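Local coordinates for protein meta cleavage compound hydrolase (Janthinobacterium, PDB 1J1I) that hydrolyses a meta-cleavage compound in carbazole degradation, probably splitting a carbon-carbon bond of an aminophenyl hydroxy-oxohexadienoate to release anthranilate, at residues D97-M102 / S128-A133; T119-S124 / L134-S139; A140-E145 / E216-V221; E239-F244 / G253-H258. One frame throughout, in Å; residues are numbered along the deposited sequence.

Overall arrangement
All four contacts belong to the alpha/beta hydrolase fold. Contacts 1 and 2 share strand 131-137, touch each other and have centres 13 Å apart. Their segments alternate along the chain. Contact 3 follows, joining the loop after that strand to the region of helix 215-218. Contact 4 comes last, with helix 238-247 on strand 251-256, outermost within the chain. Contact 3 touches both contact 2 (centres 10 Å apart) and contact 4 (14 Å). Contacts 1 and 4 are farthest apart, with centres 26 Å apart, yet both reach the same sheet. The likely catalytic Ser114, Asp233 and His261 follow strands of this sheet, and contact 4 borders the second subunit.

Contact 1. Residues D97-M102 / S128-A133; sequences DFIKAM and SELVNA
Leu130 meets two neighbouring residues of helix 97-101, Ile99 and Lys100, and its two methyl groups do all the touching. The packing is close round these methyls, with buried Ile99 on the inner side and a Lys100 methylene on the outer. Leu130 CD1 lies 4.1 Å from Ile99 CG2, and the two side chains meet at a slant. The same CD1 is 4.0 Å from Lys100 CD. The second methyl, Leu130 CD2, comes nearer to that methylene, at 3.7 Å from Lys100 CD. Lys100 crosses Leu130 at about a right angle and offers the middle of its chain, not its end. CG stands beside the backbone N (chi1 -58°), and a bend at chi2 (-61°) sets CD against the leucine. Further bends at chi3 and chi4 curl the end of the chain.

The solvent side is looser. Lys100 and Glu129 are both exposed, and their charged atoms do not pair: Lys100 NZ is 6.6 Å from Glu129 OE2. Any attraction between them is probably modest.

Deeper in, Ile99 also packs on Val108 of strand 108-113. Leu130 and Asn132 form backbone hydrogen bonds with Val108. The contact therefore joins the end of helix 88-101 to the short 3-10 segment 128-130 that leads into strand 131-137. It lies away from the active-site residues.

No hydrogen bond or salt bridge links the two segments. The join rests on methyl and methylene groups. The lysine contributes its aliphatic part as a greasy cover for Leu130, while its ammonium group stays at the polar surface.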
# COMPACT_ATOMS: atom_id res chain seq x y z
N ASP A 97 -18.86 21.54 -8.98
CA ASP A 97 -20.02 21.70 -9.85
C ASP A 97 -20.29 20.45 -10.68
O ASP A 97 -21.45 20.07 -10.88
CB ASP A 97 -19.84 22.93 -10.76
CG ASP A 97 -19.77 24.24 -9.99
OD1 ASP A 97 -20.12 24.27 -8.79
OD2 ASP A 97 -19.37 25.27 -10.58
N PHE A 98 -19.23 19.79 -11.15
CA PHE A 98 -19.39 18.57 -11.94
C PHE A 98 -20.05 17.50 -11.08
O PHE A 98 -21.00 16.84 -11.51
CB PHE A 98 -18.04 18.07 -12.44
CG PHE A 98 -18.11 16.74 -13.14
CD1 PHE A 98 -17.72 15.57 -12.49
CD2 PHE A 98 -18.56 16.65 -14.46
CE1 PHE A 98 -17.78 14.33 -13.14
CE2 PHE A 98 -18.62 15.42 -15.12
CZ PHE A 98 -18.23 14.25 -14.45
N ILE A 99 -19.55 17.32 -9.86
CA ILE A 99 -20.12 16.33 -8.96
C ILE A 99 -21.61 16.59 -8.74
O ILE A 99 -22.43 15.69 -8.88
CB ILE A 99 -19.37 16.32 -7.61
CG1 ILE A 99 -17.95 15.75 -7.82
CG2 ILE A 99 -20.11 15.48 -6.59
CD1 ILE A 99 -17.05 15.89 -6.62
N LYS A 100 -21.95 17.84 -8.43
CA LYS A 100 -23.35 18.21 -8.20
C LYS A 100 -24.20 18.00 -9.46
O LYS A 100 -25.33 17.51 -9.38
CB LYS A 100 -23.44 19.68 -7.78
CG LYS A 100 -22.65 20.03 -6.53
CD LYS A 100 -23.14 19.24 -5.33
CE LYS A 100 -24.55 19.66 -4.93
NZ LYS A 100 -24.62 21.10 -4.59
N ALA A 101 -23.66 18.36 -10.62
CA ALA A 101 -24.37 18.22 -11.89
C ALA A 101 -24.60 16.76 -12.28
O ALA A 101 -25.54 16.45 -13.01
CB ALA A 101 -23.60 18.95 -12.99
N MET A 102 -23.73 15.87 -11.81
CA MET A 102 -23.87 14.46 -12.12
C MET A 102 -25.01 13.85 -11.30
O MET A 102 -25.46 14.43 -10.31
CB MET A 102 -22.57 13.70 -11.85
CG MET A 102 -21.50 13.93 -12.91
SD MET A 102 -22.04 13.43 -14.57
CE MET A 102 -21.90 11.65 -14.44
N SER A 128 -16.26 18.32 1.63
CA SER A 128 -16.16 16.91 2.02
C SER A 128 -17.48 16.16 2.14
O SER A 128 -17.49 14.94 2.11
CB SER A 128 -15.37 16.77 3.32
OG SER A 128 -16.07 17.31 4.42
N GLU A 129 -18.60 16.88 2.27
CA GLU A 129 -19.89 16.20 2.38
C GLU A 129 -20.23 15.47 1.08
O GLU A 129 -21.15 14.65 1.04
CB GLU A 129 -21.00 17.20 2.75
CG GLU A 129 -21.41 18.18 1.67
CD GLU A 129 -20.45 19.36 1.51
OE1 GLU A 129 -19.49 19.47 2.30
OE2 GLU A 129 -20.67 20.17 0.58
N LEU A 130 -19.49 15.78 0.02
CA LEU A 130 -19.71 15.15 -1.28
C LEU A 130 -18.76 13.97 -1.48
O LEU A 130 -18.97 13.14 -2.37
CB LEU A 130 -19.42 16.15 -2.41
CG LEU A 130 -20.20 17.46 -2.47
CD1 LEU A 130 -19.63 18.31 -3.60
CD2 LEU A 130 -21.67 17.17 -2.68
N VAL A 131 -17.73 13.89 -0.65
CA VAL A 131 -16.70 12.86 -0.80
C VAL A 131 -16.67 11.74 0.23
O VAL A 131 -16.77 11.98 1.44
CB VAL A 131 -15.31 13.53 -0.82
CG1 VAL A 131 -14.24 12.53 -1.25
CG2 VAL A 131 -15.34 14.73 -1.75
N ASN A 132 -16.50 10.52 -0.27
CA ASN A 132 -16.43 9.31 0.55
C ASN A 132 -14.98 8.86 0.78
O ASN A 132 -14.62 8.42 1.88
CB ASN A 132 -17.20 8.18 -0.13
CG ASN A 132 -16.98 6.84 0.53
OD1 ASN A 132 -17.39 6.62 1.67
ND2 ASN A 132 -16.31 5.93 -0.18
N ALA A 133 -14.16 8.95 -0.26
CA ALA A 133 -12.75 8.54 -0.18
C ALA A 133 -11.93 9.32 -1.19
O ALA A 133 -12.45 9.79 -2.21
CB ALA A 133 -12.62 7.04 -0.46

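Contact 2. Residues T119-S124 / L134-S139; sequences TGLGVS and LVLMGS
The flat group here is the carbonyl of Gly120, whose C atom lies 3.8 Å from Leu134 CD1. Gly120 O takes two hydrogen bonds from Ser124, which arrive from opposite faces of the carbonyl plane. Ser124 N is one donor. Ser124 OG is the other, at 2.9 Å from Gly120 O and 37° out of the plane. OG stands beside its backbone N (chi1 -66°), which turns it back to that carbonyl.

Ser124 OG also lies 3.7 Å from Leu134 CD2. An alanine here takes away the hydroxyl, which would probably leave Gly120 O with the backbone N-H as its one donor from this residue and open a small gap beside the Leu134 methyls.

The axes of helix 119-124 and strand 134-137 come within 8.8 Å, with directions 149° apart. Gly120 permits this approach, since a CB there would sit only 3.3 Å from Leu134 CD1. Farther along, Leu121 CD1 and Leu136 CD1 meet at 4.0 Å.

This is the second half of a beta-alpha-beta unit, whose helix starts at Ser114, the likely nucleophile. The chemistry is that of a buried apolar layer in which the touching hydroxyl, that of Ser124, is bonded back to its own helix.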
# COMPACT_ATOMS: atom_id res chain seq x y z
N THR A 119 -6.57 18.94 -6.97
CA THR A 119 -7.94 19.39 -7.12
C THR A 119 -8.91 18.52 -6.31
O THR A 119 -9.85 19.03 -5.71
CB THR A 119 -8.34 19.44 -8.62
OG1 THR A 119 -7.45 20.31 -9.32
CG2 THR A 119 -9.76 19.98 -8.78
N GLY A 120 -8.66 17.21 -6.30
CA GLY A 120 -9.50 16.32 -5.52
C GLY A 120 -9.32 16.62 -4.04
O GLY A 120 -10.28 16.59 -3.25
N LEU A 121 -8.08 16.92 -3.67
CA LEU A 121 -7.75 17.25 -2.29
C LEU A 121 -8.49 18.51 -1.88
O LEU A 121 -9.06 18.59 -0.79
CB LEU A 121 -6.23 17.44 -2.14
CG LEU A 121 -5.64 17.49 -0.72
CD1 LEU A 121 -4.14 17.29 -0.78
CD2 LEU A 121 -5.98 18.82 -0.05
N GLY A 122 -8.50 19.50 -2.76
CA GLY A 122 -9.19 20.75 -2.48
C GLY A 122 -10.67 20.54 -2.22
O GLY A 122 -11.23 21.09 -1.27
N VAL A 123 -11.31 19.73 -3.06
CA VAL A 123 -12.73 19.44 -2.90
C VAL A 123 -12.96 18.66 -1.60
O VAL A 123 -13.97 18.83 -0.92
CB VAL A 123 -13.27 18.61 -4.10
CG1 VAL A 123 -14.66 18.06 -3.78
CG2 VAL A 123 -13.35 19.49 -5.35
N SER A 124 -12.00 17.80 -1.25
CA SER A 124 -12.11 17.01 -0.03
C SER A 124 -12.03 17.85 1.24
O SER A 124 -12.43 17.39 2.31
CB SER A 124 -11.03 15.93 -0.01
OG SER A 124 -11.27 15.00 -1.06
N LEU A 134 -10.63 9.46 -0.91
CA LEU A 134 -9.71 10.20 -1.76
C LEU A 134 -8.42 9.42 -2.04
O LEU A 134 -7.84 8.84 -1.13
CB LEU A 134 -9.34 11.52 -1.10
CG LEU A 134 -8.28 12.39 -1.79
CD1 LEU A 134 -8.83 12.96 -3.09
CD2 LEU A 134 -7.86 13.51 -0.85
N VAL A 135 -7.99 9.43 -3.29
CA VAL A 135 -6.75 8.75 -3.67
C VAL A 135 -5.84 9.79 -4.29
O VAL A 135 -6.18 10.40 -5.30
CB VAL A 135 -7.00 7.63 -4.70
CG1 VAL A 135 -5.67 7.00 -5.14
CG2 VAL A 135 -7.92 6.57 -4.09
N LEU A 136 -4.69 10.03 -3.66
CA LEU A 136 -3.74 11.01 -4.16
C LEU A 136 -2.58 10.22 -4.76
O LEU A 136 -1.91 9.46 -4.07
CB LEU A 136 -3.25 11.89 -3.01
CG LEU A 136 -4.37 12.65 -2.29
CD1 LEU A 136 -3.81 13.28 -1.02
CD2 LEU A 136 -4.97 13.72 -3.22
N MET A 137 -2.36 10.41 -6.05
CA MET A 137 -1.32 9.67 -6.76
C MET A 137 -0.31 10.65 -7.34
O MET A 137 -0.60 11.35 -8.30
CB MET A 137 -1.99 8.86 -7.87
CG MET A 137 -1.08 7.88 -8.59
SD MET A 137 -1.35 7.92 -10.36
CE MET A 137 -3.16 7.86 -10.49
N GLY A 138 0.89 10.68 -6.75
CA GLY A 138 1.91 11.59 -7.22
C GLY A 138 1.30 12.98 -7.23
O GLY A 138 1.65 13.84 -8.04
N SER A 139 0.36 13.18 -6.31
CA SER A 139 -0.38 14.42 -6.19
C SER A 139 0.40 15.68 -5.87
O SER A 139 1.31 15.69 -5.04
CB SER A 139 -1.49 14.27 -5.15
OG SER A 139 -2.19 15.50 -4.99

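Contact 3. Residues A140-E145 / E216-V221; sequences AGLVVE and EFIRKV
Ile218 gives the most surface to this contact, and Leu142 and Gly141 receive it. The isoleucine reaches across with one atom, CD1. Its CG1 branch is beside the backbone N (chi1 -62°) and extends straight on from there, which carries CD1 out to the loop. The methyl lands on Leu142, with Ile218 CD1 3.4 Å from Leu142 CG and 3.4 Å from Leu142 CD2. Both distances are shorter than usual for carbon atoms. The fit is tight, and such short distances are to be read with caution. The loop runs on into the unmodelled residues 146-155. The two side chains meet at a slant.

Gly141 adds its backbone. Its carbonyl O is 3.8 Å from Ile218 CD1, a packing contact. The positive phi of Gly141 (137°) would jam a CB against the carbonyl O of Ala140, so a glycine suits this bend. A backbone hydrogen bond with Tyr213 also holds Gly141.

Around Ile218 the chain turns. A type I beta turn runs from Ile218 to Val221. On the exposed side, Arg219 NE makes a weak salt bridge of 3.5 Å with Glu216 OE2, which lies at the guanidinium edge. Lys220 NZ donates to Glu216 O at 3.0 Å from above the carbonyl plane. Leu142 also packs on Thr240 and Lys243 of helix 238-247.

The 70 residues between the segments include helices 160-170, 179-190 and 192-208 and no strand. This is consistent with the helical lid of alpha/beta hydrolases, inserted between strands 131-137 and 225-230. The contact brings together the points where the chain leaves the core and returns to it.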
# COMPACT_ATOMS: atom_id res chain seq x y z
N ALA A 140 0.01 16.76 -6.53
CA ALA A 140 0.60 18.06 -6.30
C ALA A 140 -0.06 18.56 -5.01
O ALA A 140 -1.05 17.98 -4.55
CB ALA A 140 0.27 18.99 -7.46
N GLY A 141 0.48 19.62 -4.42
CA GLY A 141 -0.10 20.16 -3.21
C GLY A 141 0.94 20.53 -2.17
O GLY A 141 0.76 21.47 -1.39
N LEU A 142 2.03 19.78 -2.15
CA LEU A 142 3.10 20.05 -1.21
C LEU A 142 4.33 20.55 -1.95
O LEU A 142 4.70 20.01 -2.99
CB LEU A 142 3.48 18.79 -0.42
CG LEU A 142 2.63 18.46 0.82
CD1 LEU A 142 3.00 17.08 1.38
CD2 LEU A 142 2.86 19.54 1.86
N VAL A 143 4.94 21.58 -1.38
CA VAL A 143 6.14 22.16 -1.94
C VAL A 143 7.35 21.33 -1.58
O VAL A 143 8.42 21.53 -2.17
CB VAL A 143 6.41 23.58 -1.39
CG1 VAL A 143 7.70 24.16 -2.00
CG2 VAL A 143 5.25 24.51 -1.64
N VAL A 144 7.20 20.42 -0.62
CA VAL A 144 8.33 19.60 -0.14
C VAL A 144 9.68 19.76 -0.83
O VAL A 144 9.98 19.19 -1.90
CB VAL A 144 8.00 18.12 -0.12
CG1 VAL A 144 8.29 17.47 -1.49
CG2 VAL A 144 8.83 17.50 1.00
N GLU A 145 10.50 20.50 -0.11
CA GLU A 145 11.83 20.93 -0.45
C GLU A 145 11.45 22.31 0.10
O GLU A 145 10.22 22.46 0.30
CB GLU A 145 12.03 21.01 -1.99
CG GLU A 145 12.98 19.96 -2.63
CD GLU A 145 12.80 19.84 -4.16
OE1 GLU A 145 12.69 20.87 -4.89
OE2 GLU A 145 12.80 18.69 -4.65
N GLU A 216 -1.03 23.12 6.61
CA GLU A 216 -2.20 23.26 7.47
C GLU A 216 -3.50 22.93 6.75
O GLU A 216 -4.44 22.40 7.35
CB GLU A 216 -2.27 24.67 8.06
CG GLU A 216 -1.23 24.92 9.14
CD GLU A 216 -1.32 23.90 10.25
OE1 GLU A 216 -2.35 23.86 10.95
OE2 GLU A 216 -0.35 23.13 10.43
N PHE A 217 -3.55 23.25 5.46
CA PHE A 217 -4.73 22.98 4.64
C PHE A 217 -4.84 21.47 4.44
O PHE A 217 -5.91 20.88 4.56
CB PHE A 217 -4.59 23.66 3.27
CG PHE A 217 -5.79 23.49 2.38
CD1 PHE A 217 -6.94 24.26 2.57
CD2 PHE A 217 -5.76 22.57 1.32
CE1 PHE A 217 -8.04 24.13 1.72
CE2 PHE A 217 -6.86 22.44 0.47
CZ PHE A 217 -8.00 23.22 0.67
N ILE A 218 -3.70 20.84 4.13
CA ILE A 218 -3.65 19.40 3.91
C ILE A 218 -4.07 18.61 5.15
O ILE A 218 -4.68 17.54 5.05
CB ILE A 218 -2.21 19.00 3.45
CG1 ILE A 218 -1.91 19.70 2.12
CG2 ILE A 218 -2.09 17.48 3.31
CD1 ILE A 218 -0.51 19.52 1.61
N ARG A 219 -3.77 19.15 6.32
CA ARG A 219 -4.12 18.51 7.59
C ARG A 219 -5.64 18.48 7.79
O ARG A 219 -6.14 17.78 8.68
CB ARG A 219 -3.44 19.25 8.74
CG ARG A 219 -3.18 18.41 9.98
CD ARG A 219 -2.63 19.26 11.11
NE ARG A 219 -1.29 19.78 10.84
CZ ARG A 219 -0.17 19.06 10.88
NH1 ARG A 219 -0.22 17.77 11.19
NH2 ARG A 219 1.00 19.64 10.64
N LYS A 220 -6.36 19.23 6.97
CA LYS A 220 -7.82 19.31 7.04
C LYS A 220 -8.51 18.17 6.29
O LYS A 220 -9.74 18.04 6.34
CB LYS A 220 -8.33 20.63 6.46
CG LYS A 220 -8.56 21.74 7.47
CD LYS A 220 -7.28 22.14 8.14
CE LYS A 220 -7.42 23.44 8.90
NZ LYS A 220 -6.11 23.71 9.52
N VAL A 221 -7.75 17.36 5.57
CA VAL A 221 -8.34 16.23 4.85
C VAL A 221 -8.75 15.21 5.91
O VAL A 221 -7.89 14.64 6.58
CB VAL A 221 -7.35 15.59 3.86
CG1 VAL A 221 -7.99 14.38 3.19
CG2 VAL A 221 -6.92 16.62 2.81

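Contact 4. Residues E239-F244 / G253-H258; sequences ETAYKF and GYIIPH
Helix 239-244 lays Ala241 and Tyr242 over Ile255 of strand 253-256, and the closest CA atoms, those of Ala241 and Gly253, are 7.5 Å apart. A single methyl, Ile255 CD1, makes both contacts. It lies 4.2 Å from Ala241 CB and, on the ring, Ile255 CD1 is 4.1 Å from Tyr242 CE2. Ile255 CG1 stands beside its own backbone N, and the side chain is bent again at its second torsion (chi2 -64°), which turns CD1 toward the helix. The methyl reaches the tyrosine ring obliquely, and the two side chains cross at about a right angle. No hydrogen bond spans the two segments, so the meeting is wholly apolar.

Helix and strand belong to the beta-alpha-beta crossover of strand 225-230, helix 238-247 and strand 251-256, which completes the parallel part of the alpha/beta hydrolase sheet. The likely catalytic Asp233 sits in the loop before this helix, and its side chain is about 9 Å from that of Ala241. Ala241 also packs on Val227 and Gln229 of strand 225-230.

Strand 251-256 is outermost within its own chain, but Gly253, Tyr254 and Ile255 pair antiparallel with a strand of the second subunit, so the sheet continues across the interface. There the Tyr242 ring stacks on Tyr242 of the second subunit, and His258 NE2 is hydrogen-bonded to Asp249 OD2 of that chain.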
# COMPACT_ATOMS: atom_id res chain seq x y z
N GLU A 239 9.57 11.39 -0.56
CA GLU A 239 9.47 11.98 0.77
C GLU A 239 8.14 12.73 0.92
O GLU A 239 7.61 12.86 2.03
CB GLU A 239 10.63 12.95 1.04
CG GLU A 239 12.01 12.31 1.11
CD GLU A 239 12.44 11.69 -0.21
OE1 GLU A 239 12.26 12.33 -1.26
OE2 GLU A 239 12.98 10.56 -0.18
N THR A 240 7.61 13.24 -0.19
CA THR A 240 6.35 13.98 -0.20
C THR A 240 5.21 13.11 0.32
O THR A 240 4.31 13.59 1.00
CB THR A 240 5.94 14.44 -1.61
OG1 THR A 240 7.04 15.08 -2.25
CG2 THR A 240 4.76 15.41 -1.53
N ALA A 241 5.24 11.83 -0.06
CA ALA A 241 4.21 10.89 0.37
C ALA A 241 4.28 10.75 1.89
O ALA A 241 3.26 10.74 2.58
CB ALA A 241 4.42 9.54 -0.30
N TYR A 242 5.50 10.64 2.40
CA TYR A 242 5.70 10.49 3.83
C TYR A 242 5.14 11.71 4.56
O TYR A 242 4.58 11.59 5.65
CB TYR A 242 7.19 10.30 4.15
CG TYR A 242 7.82 9.10 3.44
CD1 TYR A 242 9.20 9.01 3.26
CD2 TYR A 242 7.02 8.07 2.92
CE1 TYR A 242 9.77 7.93 2.59
CE2 TYR A 242 7.59 6.99 2.25
CZ TYR A 242 8.97 6.92 2.08
OH TYR A 242 9.54 5.86 1.42
N LYS A 243 5.26 12.89 3.95
CA LYS A 243 4.73 14.09 4.58
C LYS A 243 3.20 14.07 4.53
O LYS A 243 2.54 14.45 5.49
CB LYS A 243 5.28 15.35 3.90
CG LYS A 243 4.97 16.62 4.67
CD LYS A 243 5.67 17.84 4.06
CE LYS A 243 5.49 19.08 4.93
NZ LYS A 243 6.20 20.26 4.36
N PHE A 244 2.63 13.63 3.40
CA PHE A 244 1.17 13.55 3.29
C PHE A 244 0.65 12.59 4.36
O PHE A 244 -0.37 12.84 4.99
CB PHE A 244 0.74 12.99 1.92
CG PHE A 244 0.61 14.03 0.84
CD1 PHE A 244 1.36 13.94 -0.32
CD2 PHE A 244 -0.28 15.09 0.98
CE1 PHE A 244 1.23 14.88 -1.34
CE2 PHE A 244 -0.43 16.04 -0.04
CZ PHE A 244 0.33 15.93 -1.20
N GLY A 253 -0.86 4.50 2.96
CA GLY A 253 0.18 4.78 1.99
C GLY A 253 0.48 3.56 1.14
O GLY A 253 0.45 2.44 1.65
N TYR A 254 0.72 3.78 -0.15
CA TYR A 254 1.07 2.70 -1.07
C TYR A 254 2.25 3.18 -1.91
O TYR A 254 2.10 4.03 -2.80
CB TYR A 254 -0.10 2.34 -1.99
CG TYR A 254 0.15 1.09 -2.82
CD1 TYR A 254 0.46 -0.12 -2.21
CD2 TYR A 254 0.10 1.13 -4.22
CE1 TYR A 254 0.72 -1.26 -2.96
CE2 TYR A 254 0.36 -0.01 -4.98
CZ TYR A 254 0.67 -1.21 -4.34
OH TYR A 254 0.96 -2.34 -5.06
N ILE A 255 3.42 2.64 -1.61
CA ILE A 255 4.65 3.02 -2.28
C ILE A 255 5.03 1.95 -3.30
O ILE A 255 5.11 0.77 -2.97
CB ILE A 255 5.79 3.19 -1.25
CG1 ILE A 255 5.28 3.98 -0.03
CG2 ILE A 255 6.96 3.90 -1.88
CD1 ILE A 255 4.85 5.40 -0.34
N ILE A 256 5.26 2.40 -4.53
CA ILE A 256 5.58 1.51 -5.65
C ILE A 256 7.00 1.68 -6.17
O ILE A 256 7.44 2.79 -6.48
CB ILE A 256 4.59 1.76 -6.82
CG1 ILE A 256 3.15 1.63 -6.32
CG2 ILE A 256 4.86 0.80 -7.96
CD1 ILE A 256 2.11 2.03 -7.38
N PRO A 257 7.75 0.57 -6.28
CA PRO A 257 9.13 0.64 -6.78
C PRO A 257 9.14 0.69 -8.31
O PRO A 257 8.16 0.32 -8.95
CB PRO A 257 9.74 -0.65 -6.25
CG PRO A 257 8.59 -1.63 -6.39
CD PRO A 257 7.41 -0.80 -5.86
N HIS A 258 10.25 1.17 -8.88
CA HIS A 258 10.40 1.24 -10.34
C HIS A 258 9.17 1.91 -10.95
O HIS A 258 8.58 1.41 -11.91
CB HIS A 258 10.56 -0.17 -10.88
CG HIS A 258 11.54 -0.99 -10.11
ND1 HIS A 258 11.29 -2.30 -9.72
CD2 HIS A 258 12.77 -0.69 -9.63
CE1 HIS A 258 12.32 -2.76 -9.04
NE2 HIS A 258 13.23 -1.80 -8.96